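PDB 6NDS: 3-hydroxy-3-methylglutaryl-CoA lyase from Acinetobacter baumannii, which belongs to the HMGL-like family of TIM-barrel enzymes and binds a zinc ion and coenzyme A. Local coordinates for residues 113-117 / 156-162; 151-155 / 195-199. All coordinates share one frame; numbering follows the deposited sequence.

Contact 1. Residues 113-117 / 156-162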
# COMPACT_ATOMS: atom_id res chain seq x y z
N ALA A 113 10.13 22.63 2.70
CA ALA A 113 9.54 23.65 1.83
C ALA A 113 8.49 24.48 2.56
O ALA A 113 8.19 25.60 2.13
CB ALA A 113 8.91 22.99 0.60
N SER A 114 7.91 23.93 3.62
CA SER A 114 6.95 24.64 4.44
C SER A 114 7.69 25.44 5.50
O SER A 114 8.45 24.87 6.29
CB SER A 114 6.01 23.64 5.12
OG SER A 114 5.39 24.23 6.25
N GLN A 115 7.49 26.77 5.50
CA GLN A 115 8.10 27.58 6.55
C GLN A 115 7.64 27.12 7.93
O GLN A 115 8.45 27.07 8.87
CB GLN A 115 7.75 29.05 6.35
CG GLN A 115 8.55 29.98 7.25
CD GLN A 115 9.94 30.25 6.73
OE1 GLN A 115 10.81 29.38 6.76
NE2 GLN A 115 10.16 31.46 6.22
N THR A 116 6.35 26.80 8.08
CA THR A 116 5.85 26.38 9.38
C THR A 116 6.52 25.10 9.84
O THR A 116 6.92 24.97 11.01
CB THR A 116 4.33 26.18 9.33
OG1 THR A 116 3.69 27.40 8.94
CG2 THR A 116 3.82 25.75 10.70
N HIS A 117 6.64 24.12 8.94
CA HIS A 117 7.29 22.87 9.32
C HIS A 117 8.78 23.07 9.59
O HIS A 117 9.33 22.43 10.50
CB HIS A 117 7.07 21.82 8.23
CG HIS A 117 7.52 20.45 8.62
ND1 HIS A 117 8.76 19.95 8.29
CD2 HIS A 117 6.90 19.47 9.32
CE1 HIS A 117 8.89 18.73 8.77
NE2 HIS A 117 7.77 18.41 9.39
N CYS A 156 2.18 19.75 3.40
CA CYS A 156 2.60 19.97 4.77
C CYS A 156 1.45 19.68 5.73
O CYS A 156 0.31 20.09 5.47
CB CYS A 156 3.07 21.41 4.95
SG CYS A 156 3.37 21.91 6.66
N PRO A 157 1.71 18.98 6.84
CA PRO A 157 0.63 18.72 7.81
C PRO A 157 0.11 19.97 8.50
O PRO A 157 -0.98 19.92 9.10
CB PRO A 157 1.29 17.76 8.82
CG PRO A 157 2.76 18.11 8.74
CD PRO A 157 3.01 18.44 7.28
N PHE A 158 0.85 21.08 8.46
CA PHE A 158 0.39 22.34 9.04
C PHE A 158 -0.24 23.26 8.00
O PHE A 158 -1.32 23.81 8.23
CB PHE A 158 1.56 23.09 9.70
CG PHE A 158 2.23 22.33 10.80
CD1 PHE A 158 1.57 22.09 12.00
CD2 PHE A 158 3.54 21.88 10.65
CE1 PHE A 158 2.20 21.41 13.03
CE2 PHE A 158 4.17 21.19 11.68
CZ PHE A 158 3.50 20.96 12.87
N GLU A 159 0.44 23.46 6.87
CA GLU A 159 0.05 24.45 5.89
C GLU A 159 -0.85 23.89 4.80
O GLU A 159 -1.58 24.65 4.15
CB GLU A 159 1.30 25.08 5.25
CG GLU A 159 2.17 25.87 6.24
CD GLU A 159 3.30 26.65 5.58
OE1 GLU A 159 3.45 26.56 4.34
OE2 GLU A 159 4.04 27.36 6.30
N GLY A 160 -0.83 22.58 4.60
CA GLY A 160 -1.62 21.97 3.53
C GLY A 160 -0.84 21.96 2.21
O GLY A 160 0.25 21.38 2.15
N LYS A 161 -1.40 22.59 1.18
CA LYS A 161 -0.76 22.60 -0.13
C LYS A 161 0.55 23.38 -0.08
O LYS A 161 0.66 24.39 0.61
CB LYS A 161 -1.68 23.21 -1.18
CG LYS A 161 -2.99 22.47 -1.40
CD LYS A 161 -2.82 21.28 -2.32
CE LYS A 161 -4.14 20.94 -3.01
NZ LYS A 161 -4.10 19.63 -3.71
N ILE A 162 1.54 22.89 -0.83
CA ILE A 162 2.86 23.49 -0.89
C ILE A 162 3.15 23.87 -2.34
O ILE A 162 3.02 23.03 -3.25
CB ILE A 162 3.93 22.53 -0.35
CG1 ILE A 162 3.80 22.39 1.18
CG2 ILE A 162 5.35 22.94 -0.80
CD1 ILE A 162 4.12 23.66 1.95
O HOH W 1 5.78 27.93 3.59

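Contact 2. Residues 151-155 / 195-199. With ACT (acetate ion), chain E.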
# COMPACT_ATOMS: atom_id res chain seq x y z
N ALA A 151 12.17 18.64 2.44
CA ALA A 151 11.05 18.00 3.11
C ALA A 151 9.74 18.73 2.79
O ALA A 151 9.73 19.83 2.22
CB ALA A 151 11.28 17.96 4.63
N THR A 152 8.62 18.09 3.14
CA THR A 152 7.26 18.52 2.80
C THR A 152 7.15 18.98 1.34
O THR A 152 6.45 19.95 1.04
CB THR A 152 6.75 19.62 3.76
OG1 THR A 152 7.53 20.82 3.65
CG2 THR A 152 6.81 19.13 5.21
N THR A 153 7.81 18.26 0.43
CA THR A 153 7.76 18.62 -0.99
C THR A 153 6.34 18.53 -1.54
O THR A 153 5.94 19.34 -2.39
CB THR A 153 8.70 17.70 -1.79
OG1 THR A 153 10.05 18.14 -1.59
CG2 THR A 153 8.38 17.72 -3.29
N PHE A 154 5.56 17.56 -1.05
CA PHE A 154 4.27 17.23 -1.64
C PHE A 154 3.09 17.70 -0.79
O PHE A 154 1.95 17.29 -1.05
CB PHE A 154 4.20 15.72 -1.88
CG PHE A 154 5.34 15.18 -2.71
CD1 PHE A 154 5.24 15.15 -4.10
CD2 PHE A 154 6.50 14.72 -2.12
CE1 PHE A 154 6.29 14.67 -4.88
CE2 PHE A 154 7.55 14.23 -2.89
CZ PHE A 154 7.44 14.21 -4.27
N GLY A 155 3.33 18.55 0.20
CA GLY A 155 2.30 19.01 1.11
C GLY A 155 2.84 18.99 2.53
O GLY A 155 3.82 18.31 2.84
N GLN A 195 0.52 13.90 -9.12
CA GLN A 195 1.39 14.95 -8.60
C GLN A 195 2.85 14.53 -8.64
O GLN A 195 3.73 15.32 -9.01
CB GLN A 195 0.96 15.29 -7.18
CG GLN A 195 1.88 16.21 -6.40
CD GLN A 195 1.60 16.10 -4.90
OE1 GLN A 195 1.26 15.02 -4.42
NE2 GLN A 195 1.73 17.21 -4.18
N VAL A 196 3.13 13.28 -8.25
CA VAL A 196 4.50 12.79 -8.28
C VAL A 196 5.06 12.83 -9.70
O VAL A 196 6.20 13.27 -9.91
CB VAL A 196 4.56 11.37 -7.70
CG1 VAL A 196 5.89 10.70 -8.04
CG2 VAL A 196 4.35 11.43 -6.18
N LYS A 197 4.28 12.38 -10.69
CA LYS A 197 4.81 12.41 -12.05
C LYS A 197 5.14 13.83 -12.50
O LYS A 197 6.18 14.07 -13.13
CB LYS A 197 3.84 11.73 -13.02
CG LYS A 197 3.84 10.20 -12.87
CD LYS A 197 3.01 9.53 -13.95
CE LYS A 197 3.05 8.01 -13.82
NZ LYS A 197 2.43 7.35 -15.01
N ARG A 198 4.28 14.80 -12.14
CA ARG A 198 4.51 16.18 -12.55
C ARG A 198 5.77 16.75 -11.90
O ARG A 198 6.61 17.35 -12.58
CB ARG A 198 3.29 17.03 -12.20
CG ARG A 198 3.48 18.51 -12.42
CD ARG A 198 2.17 19.28 -12.20
NE ARG A 198 1.70 19.22 -10.82
CZ ARG A 198 0.68 18.47 -10.40
NH1 ARG A 198 0.01 17.70 -11.26
NH2 ARG A 198 0.31 18.49 -9.13
N ILE A 199 5.92 16.56 -10.59
CA ILE A 199 7.06 17.14 -9.89
C ILE A 199 8.35 16.44 -10.30
O ILE A 199 9.37 17.10 -10.56
CB ILE A 199 6.84 17.08 -8.36
CG1 ILE A 199 5.75 18.08 -7.94
CG2 ILE A 199 8.16 17.38 -7.64
CD1 ILE A 199 5.38 18.03 -6.44
C ACT E . -2.88 16.44 -9.10
O ACT E . -2.29 16.67 -8.01
OXT ACT E . -2.81 17.07 -10.19
CH3 ACT E . -3.82 15.20 -9.13

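Contact 1. Residues 113-117 / 156-162
Glu-159 reaches from its loop to Thr-116 in the first turn of helix 115-122, and its side chain carries the polar part of this contact. CB leaves the backbone with CG anti to the carbonyl carbon (chi1 -64°), and the extended chain then runs straight toward the helix. CG passes near the hydroxyls of Thr-116 and Ser-114, and CD lies 3.3 Å from Ser-114 OG. At the tip the two oxygens part company. OE2 accepts two bonds from Thr-116: OG1, at 2.7 Å, donates to its anti lone pair, while the backbone N, at 3.0 Å, comes from above the carboxylate plane. OE1 instead accepts a hydrogen bond from a water, which in turn accepts from Gln-115 N. A carboxylate suits this place, since the backbone N-H groups at a helix start probably favour its negative charge.

Ser-114 is the N-cap, its OG accepting from His-117 N at 3.0 Å in a nearly straight bond (170°). Cys-156 SG does similar work in the loop, accepting from Phe-158 N at 3.2 Å and from Glu-159 N. Gly-160, bonded both ways to the Cys-156 backbone, has angles that a CB would not tolerate. Apolar groups close the flanks: Thr-116 CG2 rests 3.6 Å from Phe-158 CB, and Ile-162 CD1 lies 3.7 Å from Ser-114 CB.

The contact joins the start of helix 115-122, just after strand 106-112, to the loop that follows the neighbouring parallel strand 145-151. Ala-113 and Ile-162 both pack on Val-167 of helix 164-176, and His-117 ND1 is hydrogen-bonded to Ser-112. Beyond the loop lies the second subunit, whose His-310 and Pro-311 pack on Pro-157 and Phe-158.

Contact 2. Residues 151-155 / 195-199
Phe-154 and Gln-195 face each other with their CA atoms 7.9 Å apart, where a type I beta turn from Thr-152 to Gly-155 brings the chain against helix 193-203. The turn ends on Gly-155, whose backbone angles would press a CB against the preceding carbonyl oxygen.

Gln-195 supplies the polar link. With CG anti to its own N (chi1 171°) and an extended chain beyond, its amide arrives beside the turn, and NE2 donates to Phe-154 O at 3.1 Å with a fairly straight N-H (158°). The acceptor lies near the amide plane of Gln-195, but the donor stands above the carbonyl plane of Phe-154. Glutamine fits here because it is long enough to span from helix to turn and can offer an N-H to a buried carbonyl without bringing a charge.

The same amide also borders the phenyl ring: Gln-195 CD sits at the ring edge, 3.8 Å from Phe-154 CD1, with the two planes almost perpendicular. Thr-153 CG2 covers the centre of one ring face. The helix methyls approach obliquely, Ile-199 CD1 at 3.7 Å from Phe-154 CD1 and Val-196 CG2 at 4.0 Å from Phe-154 CE1, so the flat apolar ring is held among apolar groups. On the helix, Arg-198 NH1 donates to acetate OXT at 3.1 Å, with a weak bond from NH2 to the other oxygen of this acetate, probably from the crystallisation liquor; NH2 also forms a salt bridge with Glu-164.

The contact thus ties the turn after strand 145-151 to the helix that follows the adjacent strand 182-186. Thr-153 and Ile-199 both touch Leu-184 of that strand, while Val-196 on the helix packs against Asn-226 and Ala-230 of helix 223-232.

Overall arrangement
Contacts 1 and 2 are centred 12 Å apart and their segments alternate along the chain, with 151-155 running directly into 156-162. They meet through probable hydrogen bonds: Ala-113 N to Ala-151 O at 2.9 Å, and Ser-114 N to Thr-152 OG1 at 3.1 Å. Ile-162 CG1 also packs on Thr-152 O, 3.6 Å away. Together they link three successive beta-alpha units of the TIM barrel. Contact 1 lies nearer the coenzyme A, with the His-117 side chain about 6 Å from it. In contact 2, the Phe-154 side chain is about 11 Å from the zinc ion held by Asp-25, His-215 and His-217.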